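Glucose-resistance amylase regulator (Weissella paramesenteroides ATCC 33313, PDB 4RK7) probably acts as a LacI-family transcription repressor that binds regulatory DNA, and binds sucrose (glucose linked to fructose) in the cleft of its periplasmic-binding-protein-like core. Local coordinates at residues Val132-Leu137 and Asn168-Glu173; Phe71-Asp76 and Ile93-Leu98. All coordinates share one frame; numbering follows the deposited sequence.

Contact 1 (Val132-Leu137 and Asn168-Glu173); sequences VGDTKL and NDHSYE. With FRU (beta-D-fructofuranose), chain C; GLC (alpha-D-glucopyranose), chain B.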
loop_
_atom_site.group_PDB
_atom_site.type_symbol
_atom_site.label_atom_id
_atom_site.label_comp_id
_atom_site.label_asym_id
_atom_site.label_seq_id
_atom_site.Cartn_x
_atom_site.Cartn_y
_atom_site.Cartn_z
ATOM N N VAL A 132 0.019 14.265 -16.168
ATOM C CA VAL A 132 0.820 13.049 -16.226
ATOM C C VAL A 132 0.181 11.975 -15.371
ATOM O O VAL A 132 -0.120 12.195 -14.203
ATOM C CB VAL A 132 2.277 13.241 -15.753
ATOM C CG1 VAL A 132 3.042 11.945 -15.902
ATOM C CG2 VAL A 132 2.970 14.341 -16.542
ATOM N N GLY A 133 -0.019 10.808 -15.966
ATOM C CA GLY A 133 -0.630 9.695 -15.306
ATOM C C GLY A 133 -1.634 8.988 -16.191
ATOM O O GLY A 133 -1.313 8.575 -17.304
ATOM N N ASP A 134 -2.848 8.831 -15.692
ATOM C CA ASP A 134 -3.923 8.224 -16.469
ATOM C C ASP A 134 -4.559 9.287 -17.364
ATOM O O ASP A 134 -5.439 10.015 -16.926
ATOM C CB ASP A 134 -4.953 7.609 -15.517
ATOM C CG ASP A 134 -6.035 6.831 -16.233
ATOM O OD1 ASP A 134 -6.024 6.758 -17.473
ATOM O OD2 ASP A 134 -6.905 6.289 -15.540
ATOM N N THR A 135 -4.103 9.372 -18.623
ATOM C CA THR A 135 -4.559 10.427 -19.538
ATOM C C THR A 135 -5.144 9.883 -20.842
ATOM O O THR A 135 -5.487 10.661 -21.726
ATOM C CB THR A 135 -3.452 11.411 -19.943
ATOM O OG1 THR A 135 -2.513 10.775 -20.825
ATOM C CG2 THR A 135 -2.735 11.990 -18.750
ATOM N N LYS A 136 -5.255 8.569 -20.952
ATOM C CA LYS A 136 -5.634 7.929 -22.212
ATOM C C LYS A 136 -7.128 8.031 -22.513
ATOM O O LYS A 136 -7.971 8.107 -21.600
ATOM C CB LYS A 136 -5.223 6.457 -22.188
ATOM C CG LYS A 136 -5.924 5.627 -21.115
ATOM C CD LYS A 136 -5.319 4.240 -20.958
ATOM C CE LYS A 136 -6.190 3.371 -20.056
ATOM N NZ LYS A 136 -6.134 3.758 -18.609
ATOM N N LEU A 137 -7.444 8.023 -23.808
ATOM C CA LEU A 137 -8.817 7.858 -24.291
ATOM C C LEU A 137 -9.091 6.366 -24.509
ATOM O O LEU A 137 -8.185 5.618 -24.881
ATOM C CB LEU A 137 -8.989 8.613 -25.612
ATOM C CG LEU A 137 -8.797 10.126 -25.539
ATOM C CD1 LEU A 137 -8.573 10.742 -26.915
ATOM C CD2 LEU A 137 -9.993 10.764 -24.863
ATOM N N ASN A 168 -0.695 6.338 -19.447
ATOM C CA ASN A 168 -1.833 5.433 -19.441
ATOM C C ASN A 168 -2.266 4.904 -18.095
ATOM O O ASN A 168 -3.217 4.127 -18.024
ATOM C CB ASN A 168 -1.516 4.222 -20.308
ATOM C CG ASN A 168 -1.283 4.604 -21.742
ATOM O OD1 ASN A 168 -2.033 5.401 -22.294
ATOM N ND2 ASN A 168 -0.230 4.068 -22.345
ATOM N N ASP A 169 -1.562 5.264 -17.029
ATOM C CA ASP A 169 -1.931 4.731 -15.722
ATOM C C ASP A 169 -1.328 5.594 -14.621
ATOM O O ASP A 169 -0.624 6.560 -14.906
ATOM C CB ASP A 169 -1.537 3.255 -15.595
ATOM C CG ASP A 169 -0.042 3.024 -15.656
ATOM O OD1 ASP A 169 0.749 3.829 -15.124
ATOM O OD2 ASP A 169 0.348 1.990 -16.218
ATOM N N HIS A 170 -1.606 5.202 -13.371
ATOM C CA HIS A 170 -1.235 5.994 -12.202
ATOM C C HIS A 170 0.088 5.537 -11.562
ATOM O O HIS A 170 0.314 5.793 -10.379
ATOM C CB HIS A 170 -2.337 5.872 -11.128
ATOM C CG HIS A 170 -3.660 6.445 -11.522
ATOM N ND1 HIS A 170 -3.849 7.788 -11.770
ATOM C CD2 HIS A 170 -4.881 5.865 -11.646
ATOM C CE1 HIS A 170 -5.114 8.007 -12.072
ATOM N NE2 HIS A 170 -5.766 6.854 -11.994
ATOM N N SER A 171 0.966 4.883 -12.322
ATOM C CA SER A 171 2.140 4.250 -11.728
ATOM C C SER A 171 3.325 5.178 -11.590
ATOM O O SER A 171 3.449 6.171 -12.298
ATOM C CB SER A 171 2.546 3.011 -12.556
ATOM O OG SER A 171 3.186 3.359 -13.770
ATOM N N TYR A 172 4.223 4.809 -10.680
ATOM C CA TYR A 172 5.522 5.433 -10.566
ATOM C C TYR A 172 6.242 5.484 -11.915
ATOM O O TYR A 172 6.847 6.484 -12.259
ATOM C CB TYR A 172 6.358 4.638 -9.570
ATOM C CG TYR A 172 7.804 5.050 -9.465
ATOM C CD1 TYR A 172 8.194 6.063 -8.608
ATOM C CD2 TYR A 172 8.784 4.407 -10.203
ATOM C CE1 TYR A 172 9.522 6.428 -8.492
ATOM C CE2 TYR A 172 10.111 4.761 -10.104
ATOM C CZ TYR A 172 10.484 5.770 -9.238
ATOM O OH TYR A 172 11.802 6.112 -9.145
ATOM N N GLU A 173 6.230 4.363 -12.637
ATOM C CA GLU A 173 6.949 4.255 -13.891
ATOM C C GLU A 173 6.427 5.263 -14.924
ATOM O O GLU A 173 7.204 5.838 -15.685
ATOM C CB GLU A 173 6.828 2.827 -14.454
ATOM C CG GLU A 173 7.626 1.767 -13.680
ATOM C CD GLU A 173 7.009 1.312 -12.342
ATOM O OE1 GLU A 173 5.821 1.624 -12.023
ATOM O OE2 GLU A 173 7.738 0.619 -11.587
HETATM C C1 FRU C . -8.645 4.366 -11.138
HETATM C C2 FRU C . -9.273 5.758 -11.253
HETATM C C3 FRU C . -10.742 5.813 -11.660
HETATM C C4 FRU C . -10.862 7.254 -12.146
HETATM C C5 FRU C . -9.501 7.517 -12.800
HETATM C C6 FRU C . -8.961 8.923 -12.537
HETATM O O1 FRU C . -8.744 3.717 -12.402
HETATM O O2 FRU C . -9.150 6.557 -10.061
HETATM O O3 FRU C . -11.588 5.483 -10.549
HETATM O O4 FRU C . -11.931 7.510 -13.078
HETATM O O5 FRU C . -8.628 6.499 -12.274
HETATM O O6 FRU C . -7.755 9.159 -13.281
HETATM C C1 GLC B . -8.899 5.942 -8.797
HETATM C C2 GLC B . -9.749 6.719 -7.800
HETATM C C3 GLC B . -9.277 8.159 -7.733
HETATM C C4 GLC B . -7.779 8.191 -7.413
HETATM C C5 GLC B . -6.994 7.409 -8.464
HETATM C C6 GLC B . -5.480 7.350 -8.175
HETATM O O2 GLC B . -11.117 6.681 -8.232
HETATM O O3 GLC B . -10.039 8.914 -6.756
HETATM O O4 GLC B . -7.331 9.532 -7.416
HETATM O O5 GLC B . -7.492 6.093 -8.522
HETATM O O6 GLC B . -5.244 6.763 -6.897
#
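D134 presses its CB against one face of the H170 imidazole, a CH-pi contact with CB 3.8 Å from the ring centroid and displaced toward the rim. The opposite face is taken by the glucose, whose C6 stands 3.7 Å above the ring plane, so the imidazole is sandwiched between protein and sugar. Its NE2 donates an almost straight hydrogen bond (174°) to O5 of the fructose at 2.9 Å, while ND1 is bonded to T196 OG1; these bonds at the two ring nitrogens fix the ring's rotation. Next to this, the backbones come close, G133 C lying 2.9 Å from D169 O. G133 adopts a positive phi (137°), a backbone shape in which a side chain would collide with the V132 carbonyl oxygen.

The outer side is looser and polar. K136 runs extended and then bends at its last torsion (chi4 -72°), which brings NZ to N168 O at 3.0 Å and to D134 OD1 at 3.2 Å, the latter a salt bridge met from above the carboxylate plane. The aliphatic part of K136 crosses the exposed N168 side chain at about a right angle, its CB 3.4 Å from N168 OD1. Further along, D169 OD1 receives S171 N in an Asx turn, S171 OG from the same face, and also T174 OG1, at the start of helix 172-182, where S171 is the N-cap. Two loops following parallel strands 129-132 and 163-166 thus contribute part of one wall of the sugar pocket, an arrangement typical of the periplasmic-binding-protein-like fold.

Contact 2 (Phe71-Asp76 and Ile93-Leu98); sequences FMLSLD and ISLTAL. With GLC (alpha-D-glucopyranose), chain B; FRU (beta-D-fructofuranose), chain C.
I93 opens the pairing with F71, the two side chains lying side by side and pointing the same way, I93 CB 3.9 Å from F71 CD1. I93 O accepts M72 N at 2.9 Å. S94 lies on the other face of the sheet with selenomethionine M72; its OG, set between the backbone N and carbonyl carbon (chi1 67°), reaches forward to A97 O at 2.7 Å, closing the turn that follows the strand. L95 N returns a bond to M72 O at 2.8 Å, completing the parallel pattern, while L95 CD1 meets F71 CD1 obliquely at 3.7 Å. At T96 the strand has ended and phi is positive (71°); T96 OG1 donates to L95 O and accepts from glucose O2 at 2.6 Å. A97 directs its CB at L75 CG, 4.0 Å away, and L75, though poorly ordered, carries CD1 to within 3.2 Å of fructose O4.

The two strands are the ends of a beta-alpha-beta unit whose crossover is helix 79-87. Strand 12-18 adjoins 69-72, and strand 104-108 adjoins 91-95. Helices 24-38 and 244-257 pack on the face bearing F71; M72 and S94 meet L99 on the other.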
loop_
_atom_site.group_PDB
_atom_site.type_symbol
_atom_site.label_atom_id
_atom_site.label_comp_id
_atom_site.label_asym_id
_atom_site.label_seq_id
_atom_site.Cartn_x
_atom_site.Cartn_y
_atom_site.Cartn_z
ATOM N N PHE A 71 -20.195 -2.387 -2.369
ATOM C CA PHE A 71 -19.548 -1.148 -2.633
ATOM C C PHE A 71 -18.517 -1.380 -3.701
ATOM O O PHE A 71 -17.664 -2.251 -3.549
ATOM C CB PHE A 71 -18.917 -0.574 -1.373
ATOM C CG PHE A 71 -19.932 -0.267 -0.321
ATOM C CD1 PHE A 71 -20.763 0.835 -0.458
ATOM C CD2 PHE A 71 -20.140 -1.131 0.742
ATOM C CE1 PHE A 71 -21.757 1.099 0.475
ATOM C CE2 PHE A 71 -21.111 -0.867 1.687
ATOM C CZ PHE A 71 -21.935 0.239 1.547
HETATM N N MSE A 72 -18.610 -0.589 -4.768
HETATM C CA MSE A 72 -17.736 -0.728 -5.943
HETATM C C MSE A 72 -16.680 0.348 -5.987
HETATM O O MSE A 72 -16.986 1.546 -5.973
HETATM C CB MSE A 72 -18.599 -0.613 -7.202
HETATM C CG MSE A 72 -19.744 -1.612 -7.157
HETATM SE SE MSE A 72 -19.012 -3.409 -7.516
HETATM C CE MSE A 72 -20.700 -4.390 -7.722
ATOM N N LEU A 73 -15.419 -0.058 -6.078
ATOM C CA LEU A 73 -14.311 0.861 -6.098
ATOM C C LEU A 73 -13.587 0.850 -7.447
ATOM O O LEU A 73 -12.606 1.559 -7.599
ATOM C CB LEU A 73 -13.317 0.492 -4.981
ATOM C CG LEU A 73 -13.593 1.000 -3.566
ATOM C CD1 LEU A 73 -14.925 0.491 -3.034
ATOM C CD2 LEU A 73 -12.445 0.581 -2.656
ATOM N N SER A 74 -14.078 0.068 -8.415
ATOM C CA SER A 74 -13.383 -0.168 -9.705
ATOM C C SER A 74 -14.242 0.285 -10.877
ATOM O O SER A 74 -15.450 0.045 -10.884
ATOM C CB SER A 74 -13.081 -1.669 -9.861
ATOM O OG SER A 74 -12.637 -1.993 -11.174
ATOM N N LEU A 75 -13.634 0.905 -11.886
ATOM C CA LEU A 75 -14.406 1.286 -13.084
ATOM C C LEU A 75 -14.590 0.124 -14.065
ATOM O O LEU A 75 -15.362 0.233 -15.013
ATOM C CB LEU A 75 -13.810 2.520 -13.776
ATOM C CG LEU A 75 -14.430 3.862 -13.346
ATOM C CD1 LEU A 75 -13.694 5.022 -13.992
ATOM C CD2 LEU A 75 -15.912 3.931 -13.694
ATOM N N ASP A 76 -13.921 -0.997 -13.814
ATOM C CA ASP A 76 -13.959 -2.147 -14.717
ATOM C C ASP A 76 -15.098 -3.114 -14.419
ATOM O O ASP A 76 -15.126 -4.221 -14.968
ATOM C CB ASP A 76 -12.616 -2.893 -14.692
ATOM C CG ASP A 76 -11.508 -2.120 -15.383
ATOM O OD1 ASP A 76 -11.813 -1.248 -16.228
ATOM O OD2 ASP A 76 -10.327 -2.391 -15.087
ATOM N N ILE A 93 -23.484 0.646 -4.555
ATOM C CA ILE A 93 -23.054 2.029 -4.417
ATOM C C ILE A 93 -21.611 2.078 -4.894
ATOM O O ILE A 93 -20.840 1.190 -4.571
ATOM C CB ILE A 93 -23.189 2.515 -2.953
ATOM C CG1 ILE A 93 -24.665 2.547 -2.564
ATOM C CG2 ILE A 93 -22.592 3.905 -2.785
ATOM C CD1 ILE A 93 -24.920 2.730 -1.081
ATOM N N SER A 94 -21.282 3.071 -5.706
ATOM C CA SER A 94 -19.905 3.237 -6.174
ATOM C C SER A 94 -19.188 4.334 -5.407
ATOM O O SER A 94 -19.787 5.309 -4.973
ATOM C CB SER A 94 -19.851 3.450 -7.695
ATOM O OG SER A 94 -20.432 4.674 -8.085
ATOM N N LEU A 95 -17.887 4.131 -5.204
ATOM C CA LEU A 95 -17.051 5.052 -4.456
ATOM C C LEU A 95 -15.883 5.540 -5.308
ATOM O O LEU A 95 -15.168 4.725 -5.882
ATOM C CB LEU A 95 -16.489 4.341 -3.221
ATOM C CG LEU A 95 -17.487 4.114 -2.070
ATOM C CD1 LEU A 95 -18.575 3.140 -2.422
ATOM C CD2 LEU A 95 -16.748 3.609 -0.835
ATOM N N THR A 96 -15.702 6.855 -5.319
ATOM C CA THR A 96 -14.651 7.600 -6.050
ATOM C C THR A 96 -14.846 7.618 -7.569
ATOM O O THR A 96 -14.013 8.124 -8.299
ATOM C CB THR A 96 -13.212 7.129 -5.723
ATOM O OG1 THR A 96 -12.899 5.933 -6.439
ATOM C CG2 THR A 96 -13.042 6.942 -4.236
ATOM N N ALA A 97 -15.979 7.114 -8.021
ATOM C CA ALA A 97 -16.248 7.020 -9.445
ATOM C C ALA A 97 -17.744 6.888 -9.647
ATOM O O ALA A 97 -18.440 6.351 -8.800
ATOM C CB ALA A 97 -15.524 5.824 -10.031
ATOM N N LEU A 98 -18.215 7.411 -10.772
ATOM C CA LEU A 98 -19.616 7.358 -11.146
ATOM C C LEU A 98 -19.737 6.230 -12.171
ATOM O O LEU A 98 -19.445 6.393 -13.342
ATOM C CB LEU A 98 -20.050 8.707 -11.713
ATOM C CG LEU A 98 -19.685 9.924 -10.839
ATOM C CD1 LEU A 98 -19.980 11.265 -11.499
ATOM C CD2 LEU A 98 -20.411 9.818 -9.510
HETATM C C1 GLC B . -8.899 5.942 -8.797
HETATM C C2 GLC B . -9.749 6.719 -7.800
HETATM C C3 GLC B . -9.277 8.159 -7.733
HETATM C C4 GLC B . -7.779 8.191 -7.413
HETATM C C5 GLC B . -6.994 7.409 -8.464
HETATM C C6 GLC B . -5.480 7.350 -8.175
HETATM O O2 GLC B . -11.117 6.681 -8.232
HETATM O O3 GLC B . -10.039 8.914 -6.756
HETATM O O4 GLC B . -7.331 9.532 -7.416
HETATM O O5 GLC B . -7.492 6.093 -8.522
HETATM O O6 GLC B . -5.244 6.763 -6.897
HETATM C C1 FRU C . -8.645 4.366 -11.138
HETATM C C2 FRU C . -9.273 5.758 -11.253
HETATM C C3 FRU C . -10.742 5.813 -11.660
HETATM C C4 FRU C . -10.862 7.254 -12.146
HETATM C C5 FRU C . -9.501 7.517 -12.800
HETATM C C6 FRU C . -8.961 8.923 -12.537
HETATM O O1 FRU C . -8.744 3.717 -12.402
HETATM O O2 FRU C . -9.150 6.557 -10.061
HETATM O O3 FRU C . -11.588 5.483 -10.549
HETATM O O4 FRU C . -11.931 7.510 -13.078
HETATM O O5 FRU C . -8.628 6.499 -12.274
HETATM O O6 FRU C . -7.755 9.159 -13.281
#

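Overall arrangement
Contact 1 and contact 2 face each other across the sugar-binding cleft, their centres 19 Å apart and their nearest atoms about 7 Å apart without touching. Both reach the glucose and the fructose, so the ligand bridges them. Contact 2 comes first in the chain and closes before contact 1 begins; each lies at the ends of neighbouring parallel strands, one in each lobe. Segment 93-98 bonds the glucose half and 168-173 the fructose half of the ligand. T22, R145, D225 and Q242 add further hydrogen bonds to the glucose. This two-sided grip is consistent with effector binding between the two lobes of LacI-family regulators.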